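Clostripain-related protein (Bacteroides thetaiotaomicron, PDB 6N9J) is a secreted cysteine protease of the clostripain (C11) family that probably cleaves peptide bonds in protein substrates. Local coordinates at residues F153-F158 / Y178-P183. Sequence-based numbering, arbitrary orientation.
Sequences FDFILF and YFIGSP
F179 turns a ring edge, near its plane, to CE2 of F158, 4.1 Å from F179 CD2. I156 CD1 meets the same ring obliquely, 3.7 Å from F179 CE2. The F158 ring in turn carries I156 CG2 on one face, offset toward the rim. Y178 receives the backbone oxygen of D154 at its edge and in plane, with CD2 3.2 Å from D154 O, consistent with a weak attraction to the ring's slightly positive rim. In I180, chi2 at 98° lies off the staggered positions and lays CD1 by F155 CB, 3.7 Å away; I180 CG2 packs against L157 CD1. Between the two faces runs a parallel ladder: Y178 O accepts from I156 N, I156 O from I180 N, and I180 O from F158 N, each at 2.9 Å. Where the strands part, a water accepts from S182 N and lies within reach of F158 O. An alanine in place of F179 would probably open a gap beside I156 CD1 and cost F158 CE2 its neighbour on that side. The strands form a beta-alpha-beta crossover through helix 166-171, in the largely parallel centre of a clan CD (caspase-like) peptidase sheet; helix 206-221 covers the face bearing F155, L157 and I180. The contact exemplifies parallel pairing in a buried sheet: three interstrand bonds satisfy interior amides between two apolar faces, and only the Y178/D154 end is partly exposed.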
ATOM      1  N   PHE A 153       2.555 -13.952  -3.592  1.00 20.71           N
ATOM      2  CA  PHE A 153       2.460 -13.554  -2.189  1.00 18.70           C
ATOM      3  C   PHE A 153       1.110 -13.844  -1.546  1.00 20.28           C
ATOM      4  O   PHE A 153       0.053 -13.675  -2.170  1.00 23.39           O
ATOM      5  CB  PHE A 153       2.776 -12.072  -2.039  1.00 15.33           C
ATOM      6  CG  PHE A 153       4.195 -11.716  -2.392  1.00 15.76           C
ATOM      7  CD1 PHE A 153       5.229 -12.008  -1.519  1.00 13.06           C
ATOM      8  CD2 PHE A 153       4.489 -11.065  -3.591  1.00 15.57           C
ATOM      9  CE1 PHE A 153       6.540 -11.676  -1.841  1.00 15.31           C
ATOM     10  CE2 PHE A 153       5.789 -10.725  -3.916  1.00 15.75           C
ATOM     11  CZ  PHE A 153       6.823 -11.040  -3.037  1.00 15.77           C
ATOM     12  N   ASP A 154       1.151 -14.279  -0.288  1.00 18.62           N
ATOM     13  CA  ASP A 154      -0.048 -14.323   0.528  1.00 23.03           C
ATOM     14  C   ASP A 154      -0.607 -12.909   0.702  1.00 22.10           C
ATOM     15  O   ASP A 154      -1.831 -12.718   0.745  1.00 22.80           O
ATOM     16  CB  ASP A 154       0.237 -14.960   1.891  1.00 30.57           C
ATOM     17  CG  ASP A 154       0.509 -16.462   1.795  1.00 37.42           C
ATOM     18  OD1 ASP A 154       0.866 -16.940   0.693  1.00 40.66           O
ATOM     19  OD2 ASP A 154       0.363 -17.165   2.820  1.00 38.53           O
ATOM     20  N   PHE A 155       0.280 -11.919   0.805  1.00 19.35           N
ATOM     21  CA  PHE A 155      -0.161 -10.534   0.967  1.00 18.32           C
ATOM     22  C   PHE A 155       0.878  -9.521   0.511  1.00 18.61           C
ATOM     23  O   PHE A 155       2.089  -9.778   0.541  1.00 19.68           O
ATOM     24  CB  PHE A 155      -0.532 -10.243   2.432  1.00 16.42           C
ATOM     25  CG  PHE A 155       0.632 -10.314   3.373  1.00 17.51           C
ATOM     26  CD1 PHE A 155       1.474  -9.230   3.540  1.00 18.43           C
ATOM     27  CD2 PHE A 155       0.886 -11.473   4.094  1.00 20.66           C
ATOM     28  CE1 PHE A 155       2.565  -9.301   4.390  1.00 21.64           C
ATOM     29  CE2 PHE A 155       1.974 -11.548   4.961  1.00 20.27           C
ATOM     30  CZ  PHE A 155       2.810 -10.461   5.107  1.00 19.01           C
ATOM     31  N   ILE A 156       0.387  -8.357   0.110  1.00 14.79           N
ATOM     32  CA  ILE A 156       1.230  -7.191  -0.106  1.00 13.60           C
ATOM     33  C   ILE A 156       0.728  -6.052   0.789  1.00 11.66           C
ATOM     34  O   ILE A 156      -0.455  -5.714   0.789  1.00  9.87           O
ATOM     35  CB  ILE A 156       1.214  -6.761  -1.578  1.00 15.02           C
ATOM     36  CG1 ILE A 156       1.846  -7.839  -2.449  1.00 14.42           C
ATOM     37  CG2 ILE A 156       1.930  -5.444  -1.773  1.00 15.79           C
ATOM     38  CD1 ILE A 156       1.674  -7.580  -3.933  1.00 14.69           C
ATOM     39  N   LEU A 157       1.613  -5.485   1.594  1.00 10.79           N
ATOM     40  CA  LEU A 157       1.241  -4.316   2.384  1.00 12.33           C
ATOM     41  C   LEU A 157       1.913  -3.095   1.787  1.00 13.14           C
ATOM     42  O   LEU A 157       3.139  -3.038   1.707  1.00 12.49           O
ATOM     43  CB  LEU A 157       1.629  -4.490   3.855  1.00 12.60           C
ATOM     44  CG  LEU A 157       1.659  -3.230   4.725  1.00 15.38           C
ATOM     45  CD1 LEU A 157       0.263  -2.658   4.972  1.00 16.92           C
ATOM     46  CD2 LEU A 157       2.349  -3.508   6.052  1.00 13.67           C
ATOM     47  N   PHE A 158       1.107  -2.137   1.317  1.00 13.46           N
ATOM     48  CA  PHE A 158       1.654  -0.875   0.868  1.00  9.71           C
ATOM     49  C   PHE A 158       1.712   0.089   2.030  1.00 13.68           C
ATOM     50  O   PHE A 158       0.697   0.640   2.449  1.00 12.30           O
ATOM     51  CB  PHE A 158       0.828  -0.267  -0.274  1.00 10.51           C
ATOM     52  CG  PHE A 158       1.078  -0.899  -1.612  1.00 10.03           C
ATOM     53  CD1 PHE A 158       2.288  -0.725  -2.261  1.00 11.30           C
ATOM     54  CD2 PHE A 158       0.098  -1.647  -2.229  1.00 13.39           C
ATOM     55  CE1 PHE A 158       2.530  -1.293  -3.504  1.00 10.43           C
ATOM     56  CE2 PHE A 158       0.331  -2.229  -3.472  1.00 15.85           C
ATOM     57  CZ  PHE A 158       1.556  -2.042  -4.107  1.00 16.09           C
ATOM     58  N   TYR A 178      -3.917 -10.932  -1.169  1.00 17.76           N
ATOM     59  CA  TYR A 178      -4.510  -9.834  -0.403  1.00 15.78           C
ATOM     60  C   TYR A 178      -3.662  -8.580  -0.496  1.00 12.91           C
ATOM     61  O   TYR A 178      -2.433  -8.654  -0.551  1.00 11.29           O
ATOM     62  CB  TYR A 178      -4.687 -10.228   1.070  1.00 16.96           C
ATOM     63  CG  TYR A 178      -5.570 -11.441   1.267  1.00 17.69           C
ATOM     64  CD1 TYR A 178      -6.942 -11.298   1.415  1.00 18.51           C
ATOM     65  CD2 TYR A 178      -5.033 -12.731   1.294  1.00 17.62           C
ATOM     66  CE1 TYR A 178      -7.766 -12.402   1.582  1.00 20.26           C
ATOM     67  CE2 TYR A 178      -5.849 -13.848   1.460  1.00 19.11           C
ATOM     68  CZ  TYR A 178      -7.224 -13.671   1.596  1.00 21.53           C
ATOM     69  OH  TYR A 178      -8.068 -14.749   1.769  1.00 26.64           O
ATOM     70  N   PHE A 179      -4.331  -7.432  -0.497  1.00 15.07           N
ATOM     71  CA  PHE A 179      -3.669  -6.136  -0.544  1.00 17.69           C
ATOM     72  C   PHE A 179      -4.074  -5.310   0.667  1.00 17.04           C
ATOM     73  O   PHE A 179      -5.257  -5.101   0.904  1.00 16.33           O
ATOM     74  CB  PHE A 179      -4.027  -5.378  -1.833  1.00 17.86           C
ATOM     75  CG  PHE A 179      -3.402  -5.951  -3.069  1.00 19.32           C
ATOM     76  CD1 PHE A 179      -4.011  -6.998  -3.749  1.00 21.79           C
ATOM     77  CD2 PHE A 179      -2.204  -5.444  -3.552  1.00 17.68           C
ATOM     78  CE1 PHE A 179      -3.438  -7.533  -4.886  1.00 22.36           C
ATOM     79  CE2 PHE A 179      -1.619  -5.974  -4.689  1.00 18.65           C
ATOM     80  CZ  PHE A 179      -2.236  -7.023  -5.355  1.00 23.16           C
ATOM     81  N   ILE A 180      -3.092  -4.827   1.420  1.00 15.24           N
ATOM     82  CA  ILE A 180      -3.369  -4.004   2.586  1.00 13.83           C
ATOM     83  C   ILE A 180      -2.837  -2.598   2.338  1.00 15.16           C
ATOM     84  O   ILE A 180      -1.654  -2.413   2.034  1.00 18.47           O
ATOM     85  CB  ILE A 180      -2.745  -4.592   3.890  1.00  9.61           C
ATOM     86  CG1 ILE A 180      -3.118  -6.065   4.074  1.00 12.31           C
ATOM     87  CG2 ILE A 180      -3.182  -3.809   5.110  1.00  9.66           C
ATOM     88  CD1 ILE A 180      -2.028  -7.026   3.596  1.00 11.80           C
ATOM     89  N   GLY A 181      -3.711  -1.603   2.465  1.00 18.38           N
ATOM     90  CA  GLY A 181      -3.301  -0.224   2.274  1.00 18.20           C
ATOM     91  C   GLY A 181      -4.323   0.826   2.676  1.00 16.33           C
ATOM     92  O   GLY A 181      -5.365   0.496   3.225  1.00 19.23           O
ATOM     93  N   SER A 182      -3.999   2.093   2.418  1.00 12.72           N
ATOM     94  CA  SER A 182      -4.926   3.210   2.632  1.00 14.68           C
ATOM     95  C   SER A 182      -5.305   3.804   1.294  1.00 12.44           C
ATOM     96  O   SER A 182      -4.460   3.891   0.409  1.00 11.31           O
ATOM     97  CB  SER A 182      -4.302   4.297   3.508  1.00 15.86           C
ATOM     98  OG  SER A 182      -5.214   5.367   3.705  1.00 15.27           O
ATOM     99  N   PRO A 183      -6.577   4.203   1.127  1.00 16.29           N
ATOM    100  CA  PRO A 183      -6.928   4.923  -0.107  1.00 15.27           C
ATOM    101  C   PRO A 183      -6.530   6.395  -0.042  1.00 17.61           C
ATOM    102  O   PRO A 183      -6.493   7.098  -1.078  1.00 17.88           O
ATOM    103  CB  PRO A 183      -8.444   4.760  -0.194  1.00 15.06           C
ATOM    104  CG  PRO A 183      -8.893   4.514   1.227  1.00 15.73           C
ATOM    105  CD  PRO A 183      -7.749   3.903   1.974  1.00 13.65           C
TER
HETATM  106  O   HOH W   1      -1.666   2.289   1.204  1.00 20.46           O